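PDB 4YBN: flavin-nucleotide-binding protein from Mycobacterium smegmatis, which binds FAD and heme and is probably an oxidoreductase of the split beta-barrel family related to pyridoxamine 5'-phosphate oxidase. Local coordinates for residues L59-T65 / A148-L154. Numbering follows the deposited sequence.
With HEM (protoporphyrin IX containing Fe), chain F.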
ATOM      1  N   LEU A  59       6.260  12.895  10.044  1.00 20.43           N
ATOM      2  CA  LEU A  59       6.501  11.757   9.125  1.00 20.12           C
ATOM      3  C   LEU A  59       7.752  11.962   8.334  1.00 21.83           C
ATOM      4  O   LEU A  59       7.942  12.950   7.596  1.00 21.98           O
ATOM      5  CB  LEU A  59       5.283  11.666   8.232  1.00 22.94           C
ATOM      6  CG  LEU A  59       5.008  10.481   7.342  1.00 24.30           C
ATOM      7  CD1 LEU A  59       3.509  10.401   7.053  1.00 23.44           C
ATOM      8  CD2 LEU A  59       5.823  10.574   6.082  1.00 23.54           C
ATOM      9  N   VAL A  60       8.680  11.054   8.502  1.00 19.04           N
ATOM     10  CA  VAL A  60      10.016  11.230   7.992  1.00 19.79           C
ATOM     11  C   VAL A  60      10.374  10.223   6.918  1.00 18.64           C
ATOM     12  O   VAL A  60      10.130   9.038   7.110  1.00 19.24           O
ATOM     13  CB  VAL A  60      11.024  11.094   9.160  1.00 23.15           C
ATOM     14  CG1 VAL A  60      12.434  11.340   8.685  1.00 22.98           C
ATOM     15  CG2 VAL A  60      10.627  12.057  10.284  1.00 23.86           C
ATOM     16  N   ILE A  61      10.990  10.680   5.829  1.00 18.45           N
ATOM     17  CA  ILE A  61      11.480   9.810   4.782  1.00 18.99           C
ATOM     18  C   ILE A  61      12.902  10.138   4.493  1.00 18.46           C
ATOM     19  O   ILE A  61      13.435  11.204   4.874  1.00 19.47           O
ATOM     20  CB  ILE A  61      10.612   9.948   3.489  1.00 17.79           C
ATOM     21  CG1 ILE A  61      10.644  11.387   2.910  1.00 19.09           C
ATOM     22  CG2 ILE A  61       9.163   9.554   3.826  1.00 18.10           C
ATOM     23  CD1 ILE A  61       9.794  11.649   1.704  1.00 20.93           C
ATOM     24  N   HIS A  62      13.533   9.279   3.734  1.00 19.52           N
ATOM     25  CA  HIS A  62      14.844   9.564   3.266  1.00 21.45           C
ATOM     26  C   HIS A  62      15.227   8.908   1.983  1.00 23.56           C
ATOM     27  O   HIS A  62      14.567   7.978   1.513  1.00 23.47           O
ATOM     28  CB  HIS A  62      15.835   9.183   4.344  1.00 25.98           C
ATOM     29  CG  HIS A  62      16.129   7.752   4.384  1.00 30.22           C
ATOM     30  ND1 HIS A  62      15.133   6.815   4.519  1.00 32.29           N
ATOM     31  CD2 HIS A  62      17.294   7.075   4.244  1.00 33.48           C
ATOM     32  CE1 HIS A  62      15.685   5.611   4.505  1.00 41.05           C
ATOM     33  NE2 HIS A  62      16.988   5.747   4.340  1.00 37.27           N
ATOM     34  N   GLY A  63      16.331   9.328   1.419  1.00 22.57           N
ATOM     35  CA  GLY A  63      16.821   8.663   0.197  1.00 23.03           C
ATOM     36  C   GLY A  63      18.000   9.373  -0.391  1.00 26.83           C
ATOM     37  O   GLY A  63      18.597  10.172   0.317  1.00 23.98           O
ATOM     38  N   SER A  64      18.323   9.113  -1.664  1.00 25.46           N
ATOM     39  CA  SER A  64      19.513   9.664  -2.260  1.00 27.77           C
ATOM     40  C   SER A  64      19.331  11.144  -2.532  1.00 25.90           C
ATOM     41  O   SER A  64      18.284  11.585  -3.035  1.00 25.14           O
ATOM     42  CB  SER A  64      19.892   8.929  -3.571  1.00 33.08           C
ATOM     43  OG  SER A  64      21.000   9.564  -4.219  1.00 34.23           O
ATOM     44  N   THR A  65      20.361  11.914  -2.213  1.00 25.91           N
ATOM     45  CA  THR A  65      20.391  13.315  -2.624  1.00 29.58           C
ATOM     46  C   THR A  65      20.276  13.513  -4.129  1.00 36.66           C
ATOM     47  O   THR A  65      19.971  14.654  -4.575  1.00 31.62           O
ATOM     48  CB  THR A  65      21.684  14.019  -2.213  1.00 33.49           C
ATOM     49  OG1 THR A  65      22.801  13.336  -2.799  1.00 30.76           O
ATOM     50  CG2 THR A  65      21.792  14.118  -0.699  1.00 34.50           C
ATOM     51  N   ALA A 148      25.452  11.875   1.356  1.00 28.19           N
ATOM     52  CA  ALA A 148      24.722  11.239   0.249  1.00 26.96           C
ATOM     53  C   ALA A 148      23.197  11.045   0.524  1.00 25.93           C
ATOM     54  O   ALA A 148      22.493  10.590  -0.322  1.00 26.78           O
ATOM     55  CB  ALA A 148      25.347   9.902  -0.099  1.00 30.39           C
ATOM     56  N   THR A 149      22.710  11.496   1.655  1.00 22.93           N
ATOM     57  CA  THR A 149      21.333  11.280   2.108  1.00 23.52           C
ATOM     58  C   THR A 149      20.536  12.578   2.312  1.00 21.58           C
ATOM     59  O   THR A 149      20.961  13.549   2.911  1.00 25.96           O
ATOM     60  CB  THR A 149      21.322  10.408   3.407  1.00 25.08           C
ATOM     61  OG1 THR A 149      22.000   9.184   3.138  1.00 27.44           O
ATOM     62  CG2 THR A 149      19.929   9.994   3.902  1.00 23.91           C
ATOM     63  N   LEU A 150      19.329  12.536   1.818  1.00 24.01           N
ATOM     64  CA  LEU A 150      18.356  13.571   1.953  1.00 23.29           C
ATOM     65  C   LEU A 150      17.355  13.003   2.897  1.00 21.85           C
ATOM     66  O   LEU A 150      16.826  11.915   2.691  1.00 23.22           O
ATOM     67  CB  LEU A 150      17.775  13.757   0.563  1.00 27.67           C
ATOM     68  CG  LEU A 150      16.943  14.964   0.234  1.00 31.03           C
ATOM     69  CD1 LEU A 150      17.607  16.248   0.689  1.00 33.64           C
ATOM     70  CD2 LEU A 150      16.725  14.988  -1.282  1.00 28.75           C
ATOM     71  N   ALA A 151      17.136  13.675   3.988  1.00 19.62           N
ATOM     72  CA  ALA A 151      16.071  13.349   4.903  1.00 19.14           C
ATOM     73  C   ALA A 151      15.067  14.446   4.909  1.00 19.45           C
ATOM     74  O   ALA A 151      15.452  15.597   4.950  1.00 21.99           O
ATOM     75  CB  ALA A 151      16.667  13.183   6.315  1.00 20.76           C
ATOM     76  N   LEU A 152      13.783  14.108   4.920  1.00 19.74           N
ATOM     77  CA  LEU A 152      12.697  15.052   4.837  1.00 20.08           C
ATOM     78  C   LEU A 152      11.599  14.762   5.800  1.00 19.29           C
ATOM     79  O   LEU A 152      11.319  13.589   6.058  1.00 20.00           O
ATOM     80  CB  LEU A 152      12.061  15.000   3.425  1.00 21.26           C
ATOM     81  CG  LEU A 152      13.045  15.168   2.267  1.00 23.82           C
ATOM     82  CD1 LEU A 152      12.416  14.683   0.976  1.00 27.35           C
ATOM     83  CD2 LEU A 152      13.387  16.615   2.123  1.00 27.45           C
ATOM     84  N   ALA A 153      10.912  15.789   6.308  1.00 16.52           N
ATOM     85  CA  ALA A 153       9.904  15.609   7.362  1.00 19.20           C
ATOM     86  C   ALA A 153       8.677  16.407   7.057  1.00 20.45           C
ATOM     87  O   ALA A 153       8.768  17.578   6.667  1.00 21.56           O
ATOM     88  CB  ALA A 153      10.471  16.076   8.710  1.00 23.23           C
ATOM     89  N   LEU A 154       7.546  15.750   7.154  1.00 21.44           N
ATOM     90  CA  LEU A 154       6.261  16.369   7.019  1.00 21.73           C
ATOM     91  C   LEU A 154       5.574  16.419   8.355  1.00 23.96           C
ATOM     92  O   LEU A 154       5.425  15.412   9.022  1.00 21.92           O
ATOM     93  CB  LEU A 154       5.441  15.522   6.033  1.00 23.16           C
ATOM     94  CG  LEU A 154       3.991  15.935   5.780  1.00 22.93           C
ATOM     95  CD1 LEU A 154       4.028  17.197   4.941  1.00 26.01           C
ATOM     96  CD2 LEU A 154       3.167  14.895   5.084  1.00 26.33           C
TER
HETATM   97  CHA HEM F 304      17.767   4.253  -0.350  0.51 41.94           C
HETATM   98  CHB HEM F 304      15.638   1.818   3.196  0.51 39.04           C
HETATM   99  CHC HEM F 304      18.765   3.645   6.421  0.51 37.39           C
HETATM  100  CHD HEM F 304      20.737   6.250   2.882  0.51 38.31           C
HETATM  101  C1A HEM F 304      16.939   3.417   0.336  0.51 41.24           C
HETATM  102  C2A HEM F 304      15.909   2.654  -0.270  0.51 42.03           C
HETATM  103  C3A HEM F 304      15.292   1.989   0.742  0.51 39.28           C
HETATM  104  C4A HEM F 304      15.950   2.327   1.954  0.51 36.87           C
HETATM  105  CMA HEM F 304      14.137   1.037   0.554  0.51 34.44           C
HETATM  106  CAA HEM F 304      15.526   2.603  -1.742  0.51 45.85           C
HETATM  107  CBA HEM F 304      16.509   1.840  -2.644  0.51 43.89           C
HETATM  108  CGA HEM F 304      15.999   1.893  -4.068  0.51 45.95           C
HETATM  109  O1A HEM F 304      15.558   0.847  -4.608  0.51 39.88           O
HETATM  110  O2A HEM F 304      16.011   2.969  -4.722  0.51 43.90           O
HETATM  111  C1B HEM F 304      16.330   2.080   4.390  0.51 39.05           C
HETATM  112  C2B HEM F 304      16.014   1.437   5.627  0.51 35.78           C
HETATM  113  C3B HEM F 304      16.864   1.942   6.567  0.51 37.15           C
HETATM  114  C4B HEM F 304      17.751   2.907   5.845  0.51 35.61           C
HETATM  115  CMB HEM F 304      14.924   0.418   5.881  0.51 36.37           C
HETATM  116  CAB HEM F 304      16.864   1.461   7.975  0.51 35.73           C
HETATM  117  CBB HEM F 304      17.893   1.641   8.786  0.51 32.66           C
HETATM  118  C1C HEM F 304      19.594   4.573   5.761  0.51 37.74           C
HETATM  119  C2C HEM F 304      20.462   5.511   6.397  0.51 32.79           C
HETATM  120  C3C HEM F 304      21.044   6.269   5.380  0.51 32.52           C
HETATM  121  C4C HEM F 304      20.502   5.763   4.122  0.51 34.28           C
HETATM  122  CMC HEM F 304      20.719   5.622   7.875  0.51 30.38           C
HETATM  123  CAC HEM F 304      22.094   7.295   5.533  0.51 35.96           C
HETATM  124  CBC HEM F 304      22.842   7.530   6.634  0.51 34.69           C
HETATM  125  C1D HEM F 304      20.074   5.882   1.726  0.51 39.76           C
HETATM  126  C2D HEM F 304      20.444   6.446   0.409  0.51 39.42           C
HETATM  127  C3D HEM F 304      19.621   5.870  -0.465  0.51 39.43           C
HETATM  128  C4D HEM F 304      18.743   4.988   0.302  0.51 41.53           C
HETATM  129  CMD HEM F 304      21.523   7.442   0.071  0.51 39.42           C
HETATM  130  CAD HEM F 304      19.560   6.045  -1.949  0.51 41.55           C
HETATM  131  CBD HEM F 304      20.263   4.851  -2.629  0.51 39.85           C
HETATM  132  CGD HEM F 304      20.591   5.127  -4.086  0.51 38.62           C
HETATM  133  O1D HEM F 304      21.779   5.271  -4.475  0.51 38.33           O
HETATM  134  O2D HEM F 304      19.658   5.222  -4.911  0.51 34.75           O
HETATM  135  NA  HEM F 304      16.951   3.205   1.690  0.51 37.90           N
HETATM  136  NB  HEM F 304      17.377   2.908   4.555  0.51 39.46           N
HETATM  137  NC  HEM F 304      19.583   4.808   4.398  0.51 36.32           N
HETATM  138  ND  HEM F 304      19.059   5.017   1.605  0.51 40.09           N
HETATM  139 FE   HEM F 304      18.221   4.057   2.994  0.51 40.71          FE
HETATM  140  O   HOH W   1      23.045   8.656  -2.536  1.00 48.90           O
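His-62 and Ala-151 form a non-hydrogen-bonded pair in an antiparallel ladder whose end carries the heme. The CB of His-62 lies 3.3 Å from the carbonyl oxygen Leu-150 O of the partner strand. Chi1 of 80° then sets CG between the backbone N and the carbonyl carbon, so that the imidazole rises from the face of Val-60 and Ala-151 to the heme. Along the ring edge, CD2 comes 3.9 Å from Thr-149 CG2, a methyl lying in the ring plane. CD2 and CE1 lie 3.2 Å from the heme pyrrole nitrogens NC and NB respectively, flanking the bond from NE2 to the iron, which at 2.5 Å is rather long. Small Ala-151 suits the place opposite, since its methyl adds little bulk beside the histidine.

Thr-149 serves two surfaces: its CG2 borders the histidine, while OG1 lies 3.1 Å from the vinyl carbon CAC of the heme. Beyond it, a water bridges Ser-64 OG and Ala-148 O near the porphyrin rim. Thr-149 OG1 is also hydrogen-bonded to Glu-145 O, and Ser-64 OG to Gly-66 N.

Paired backbone bonds join Leu-59 to Leu-154, Ile-61 to Leu-152 and Gly-63 to Leu-150, the last including a nearly straight bond from Leu-150 N to Gly-63 O (179°). Gly-63 lies beside the FAD, where a missing side chain may ease the approach, and its backbone C is near heme C3D. On the face away from the heme, Ile-61 CG1 packs 3.9 Å from Leu-152 CB, and Ile-61 CD1 meets Leu-152 CD1 at 4.1 Å; these branched aliphatic chains fill the core against Leu-70 and Phe-111. Lys-164 and Tyr-102 of the second subunit are hydrogen-bonded to the same heme. Strands 58-64 and 149-155 supply one side of this intersubunit cofactor site in the split beta-barrel fold, with His-62 as axial heme ligand.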